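Local coordinates for protein phosphotriesterase, putative (Deinococcus radiodurans, PDB 4J35) that is an engineered variant, built for organophosphate hydrolysis, of a two-metal phosphotriesterase-family enzyme that probably hydrolyses lactones, at residues D264-W269 against K285-L290. The protein carries 7 engineered substitutions. Residues are numbered along the deposited sequence; the frame is centred on the assembly and turned at random.
Sequences DSIWHW and KDWHPL. With CO (cobalt (II) ion), chain C.
W287 reaches from the loop between helices 281-284 and 291-303 to the backbone of D264 and S265, beside the metal centre. Its CG stands anti to the backbone N (chi1 -172°), and the end of the side chain comes close to both residues. There CZ2 comes to 3.2 Å from the carbonyl O of D264, while S265 CA lies 3.7 Å above one ring face, towards the rim. At the far end of the benzo ring, CH2 meets I266 CD1 at 4.1 Å, the two side chains passing at a slant. The indole N-H makes a weak hydrogen bond to the carbonyl of H263. P289 makes the second set of contacts: its CD packs 3.4 Å from the hydroxyl OG of S265, and its CG sits 3.6 Å from NE1 of W267. That NE1 also gives a weak bond to S265 OG, which lies in the indole plane at its edge and is hydrogen-bonded to E22 as well. On the same face of the W287 indole as S265 CA, offset towards the rim, one water accepts from I266 N and donates to W287 O, bridging the backbones.

The D264 carboxylate is engaged elsewhere: OD1 binds cobalt at 2.2 Å, in a site that includes H21 and H23, and OD2 forms a salt bridge with R228. In the TIM-barrel fold, this aspartate stands just before strand 266-269, where the 285-290 loop covers the adjoining backbone. An alanine at W287 would probably leave the D264 carbonyl and the S265 backbone without their indole cover, I266 CD1 without its apolar neighbour and the H263 carbonyl without its weak donor. W287 thus packs on the backbone of a metal ligand without touching its carboxylate, so any influence on the site would probably be indirect.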
ATOM      1  N   ASP A 264       5.907  -2.833   2.576  1.00 30.74           N
ATOM      2  CA  ASP A 264       5.703  -3.205   1.174  1.00 30.53           C
ATOM      3  C   ASP A 264       6.249  -4.628   0.931  1.00 31.47           C
ATOM      4  O   ASP A 264       6.748  -4.950  -0.142  1.00 32.04           O
ATOM      5  CB  ASP A 264       6.409  -2.222   0.267  1.00 30.52           C
ATOM      6  CG  ASP A 264       5.904  -2.274  -1.180  1.00 30.32           C
ATOM      7  OD1 ASP A 264       4.839  -2.852  -1.467  1.00 31.12           O
ATOM      8  OD2 ASP A 264       6.629  -1.751  -2.028  1.00 31.65           O
ATOM      9  N   SER A 265       6.102  -5.460   1.943  1.00 30.59           N
ATOM     10  CA  SER A 265       6.662  -6.829   1.897  1.00 30.61           C
ATOM     11  C   SER A 265       5.785  -7.721   1.035  1.00 33.63           C
ATOM     12  O   SER A 265       4.615  -7.424   0.797  1.00 30.72           O
ATOM     13  CB  SER A 265       6.801  -7.358   3.325  1.00 30.80           C
ATOM     14  OG  SER A 265       5.550  -7.647   3.937  1.00 30.79           O
ATOM     15  N   ILE A 266       6.346  -8.824   0.536  1.00 30.39           N
ATOM     16  CA  ILE A 266       5.549  -9.754  -0.245  1.00 30.53           C
ATOM     17  C   ILE A 266       5.613 -11.075   0.528  1.00 35.94           C
ATOM     18  O   ILE A 266       6.701 -11.623   0.694  1.00 30.93           O
ATOM     19  CB  ILE A 266       6.139  -9.937  -1.655  1.00 33.07           C
ATOM     20  CG1 ILE A 266       5.909  -8.683  -2.516  1.00 32.45           C
ATOM     21  CG2 ILE A 266       5.572 -11.181  -2.321  1.00 30.05           C
ATOM     22  CD1 ILE A 266       6.778  -8.722  -3.785  1.00 41.01           C
ATOM     23  N   TRP A 267       4.493 -11.575   1.026  1.00 30.32           N
ATOM     24  CA  TRP A 267       4.580 -12.766   1.885  1.00 34.92           C
ATOM     25  C   TRP A 267       4.663 -14.034   1.091  1.00 38.42           C
ATOM     26  O   TRP A 267       5.163 -15.054   1.580  1.00 35.40           O
ATOM     27  CB  TRP A 267       3.399 -12.890   2.824  1.00 35.36           C
ATOM     28  CG  TRP A 267       3.111 -11.642   3.600  1.00 38.20           C
ATOM     29  CD1 TRP A 267       3.810 -10.457   3.590  1.00 32.02           C
ATOM     30  CD2 TRP A 267       2.018 -11.461   4.488  1.00 33.82           C
ATOM     31  NE1 TRP A 267       3.194  -9.541   4.437  1.00 38.73           N
ATOM     32  CE2 TRP A 267       2.089 -10.136   4.988  1.00 30.76           C
ATOM     33  CE3 TRP A 267       0.979 -12.295   4.922  1.00 36.35           C
ATOM     34  CZ2 TRP A 267       1.164  -9.635   5.898  1.00 35.54           C
ATOM     35  CZ3 TRP A 267       0.055 -11.787   5.822  1.00 36.76           C
ATOM     36  CH2 TRP A 267       0.152 -10.468   6.295  1.00 34.27           C
ATOM     37  N   HIS A 268       4.154 -14.005  -0.129  1.00 32.89           N
ATOM     38  CA  HIS A 268       4.249 -15.180  -1.003  1.00 35.71           C
ATOM     39  C   HIS A 268       4.294 -14.724  -2.439  1.00 35.21           C
ATOM     40  O   HIS A 268       3.427 -14.022  -2.900  1.00 33.34           O
ATOM     41  CB  HIS A 268       3.045 -16.084  -0.818  1.00 35.60           C
ATOM     42  CG  HIS A 268       3.024 -17.260  -1.743  1.00 43.54           C
ATOM     43  ND1 HIS A 268       3.634 -18.451  -1.434  1.00 38.76           N
ATOM     44  CD2 HIS A 268       2.465 -17.427  -2.963  1.00 45.04           C
ATOM     45  CE1 HIS A 268       3.444 -19.311  -2.422  1.00 38.79           C
ATOM     46  NE2 HIS A 268       2.734 -18.715  -3.359  1.00 46.02           N
ATOM     47  N   TRP A 269       5.326 -15.123  -3.149  1.00 32.06           N
ATOM     48  CA  TRP A 269       5.511 -14.627  -4.497  1.00 38.67           C
ATOM     49  C   TRP A 269       4.820 -15.520  -5.550  1.00 35.58           C
ATOM     50  O   TRP A 269       4.874 -16.756  -5.476  1.00 33.50           O
ATOM     51  CB  TRP A 269       7.017 -14.483  -4.687  1.00 37.30           C
ATOM     52  CG  TRP A 269       7.568 -14.487  -6.047  1.00 36.56           C
ATOM     53  CD1 TRP A 269       7.952 -15.589  -6.795  1.00 49.38           C
ATOM     54  CD2 TRP A 269       7.922 -13.339  -6.814  1.00 52.65           C
ATOM     55  NE1 TRP A 269       8.483 -15.182  -7.995  1.00 46.40           N
ATOM     56  CE2 TRP A 269       8.477 -13.809  -8.039  1.00 49.07           C
ATOM     57  CE3 TRP A 269       7.808 -11.957  -6.596  1.00 53.85           C
ATOM     58  CZ2 TRP A 269       8.912 -12.944  -9.038  1.00 46.01           C
ATOM     59  CZ3 TRP A 269       8.232 -11.098  -7.591  1.00 61.17           C
ATOM     60  CH2 TRP A 269       8.782 -11.597  -8.805  1.00 53.99           C
ATOM     61  N   LYS A 285      17.237  -8.235   3.437  1.00 39.55           N
ATOM     62  CA  LYS A 285      17.324  -8.992   4.699  1.00 34.34           C
ATOM     63  C   LYS A 285      16.244  -8.640   5.717  1.00 47.46           C
ATOM     64  O   LYS A 285      15.714  -9.519   6.413  1.00 36.21           O
ATOM     65  CB  LYS A 285      18.684  -8.753   5.358  1.00 49.82           C
ATOM     66  CG  LYS A 285      18.868  -9.533   6.643  1.00 48.84           C
ATOM     67  CD  LYS A 285      20.239  -9.314   7.255  1.00 56.08           C
ATOM     68  CE  LYS A 285      20.415 -10.183   8.516  1.00 65.44           C
ATOM     69  NZ  LYS A 285      21.768 -10.043   9.154  1.00 82.94           N
ATOM     70  N   ASP A 286      15.960  -7.343   5.857  1.00 41.52           N
ATOM     71  CA  ASP A 286      14.938  -6.898   6.797  1.00 43.24           C
ATOM     72  C   ASP A 286      13.622  -6.604   6.098  1.00 37.44           C
ATOM     73  O   ASP A 286      12.762  -5.969   6.697  1.00 37.25           O
ATOM     74  CB  ASP A 286      15.365  -5.607   7.506  1.00 41.31           C
ATOM     75  CG  ASP A 286      16.616  -5.777   8.354  1.00 54.33           C
ATOM     76  OD1 ASP A 286      16.766  -6.836   9.012  1.00 47.31           O
ATOM     77  OD2 ASP A 286      17.443  -4.835   8.351  1.00 46.68           O
ATOM     78  N   TRP A 287      13.473  -7.031   4.847  1.00 35.52           N
ATOM     79  CA  TRP A 287      12.293  -6.705   4.073  1.00 36.78           C
ATOM     80  C   TRP A 287      11.215  -7.754   4.284  1.00 34.47           C
ATOM     81  O   TRP A 287      10.977  -8.603   3.402  1.00 35.58           O
ATOM     82  CB  TRP A 287      12.650  -6.579   2.598  1.00 42.19           C
ATOM     83  CG  TRP A 287      11.555  -6.075   1.733  1.00 31.15           C
ATOM     84  CD1 TRP A 287      10.674  -5.041   2.007  1.00 37.41           C
ATOM     85  CD2 TRP A 287      11.226  -6.544   0.425  1.00 36.04           C
ATOM     86  NE1 TRP A 287       9.825  -4.871   0.947  1.00 35.78           N
ATOM     87  CE2 TRP A 287      10.135  -5.792  -0.027  1.00 37.21           C
ATOM     88  CE3 TRP A 287      11.746  -7.562  -0.407  1.00 44.75           C
ATOM     89  CZ2 TRP A 287       9.559  -5.996  -1.286  1.00 44.99           C
ATOM     90  CZ3 TRP A 287      11.156  -7.774  -1.651  1.00 39.61           C
ATOM     91  CH2 TRP A 287      10.085  -6.981  -2.080  1.00 44.88           C
ATOM     92  N   HIS A 288      10.584  -7.686   5.460  1.00 31.51           N
ATOM     93  CA  HIS A 288       9.541  -8.618   5.849  1.00 32.40           C
ATOM     94  C   HIS A 288       8.724  -7.994   6.937  1.00 31.54           C
ATOM     95  O   HIS A 288       9.160  -7.059   7.596  1.00 35.22           O
ATOM     96  CB  HIS A 288      10.200  -9.933   6.369  1.00 36.90           C
ATOM     97  CG  HIS A 288      11.006  -9.733   7.609  1.00 39.78           C
ATOM     98  ND1 HIS A 288      10.437  -9.680   8.861  1.00 36.67           N
ATOM     99  CD2 HIS A 288      12.331  -9.527   7.789  1.00 38.23           C
ATOM    100  CE1 HIS A 288      11.384  -9.485   9.763  1.00 39.25           C
ATOM    101  NE2 HIS A 288      12.542  -9.377   9.132  1.00 34.18           N
ATOM    102  N   PRO A 289       7.494  -8.459   7.124  1.00 33.12           N
ATOM    103  CA  PRO A 289       6.569  -7.613   7.904  1.00 36.56           C
ATOM    104  C   PRO A 289       6.725  -7.565   9.428  1.00 34.91           C
ATOM    105  O   PRO A 289       5.915  -6.943  10.103  1.00 33.72           O
ATOM    106  CB  PRO A 289       5.204  -8.194   7.555  1.00 35.96           C
ATOM    107  CG  PRO A 289       5.502  -9.606   7.153  1.00 32.52           C
ATOM    108  CD  PRO A 289       6.791  -9.536   6.421  1.00 35.19           C
ATOM    109  N   LEU A 290       7.740  -8.218   9.986  1.00 32.00           N
ATOM    110  CA  LEU A 290       7.973  -8.145  11.417  1.00 32.32           C
ATOM    111  C   LEU A 290       9.043  -7.118  11.791  1.00 32.50           C
ATOM    112  O   LEU A 290       9.334  -6.900  12.977  1.00 36.19           O
ATOM    113  CB  LEU A 290       8.460  -9.562  11.911  1.00 32.46           C
ATOM    114  CG  LEU A 290       7.630 -10.708  11.346  1.00 32.28           C
ATOM    115  CD1 LEU A 290       8.212 -12.086  11.820  1.00 35.15           C
ATOM    116  CD2 LEU A 290       6.207 -10.623  11.790  1.00 35.07           C
TER
HETATM  117 CO    CO C 402       3.264  -2.240  -2.893  1.00 27.94          CO
HETATM  118  O   HOH W   1       9.234  -9.066   0.906  1.00 33.68           O
HETATM  119  O   HOH W   2       8.304 -10.806   3.286  1.00 37.83           O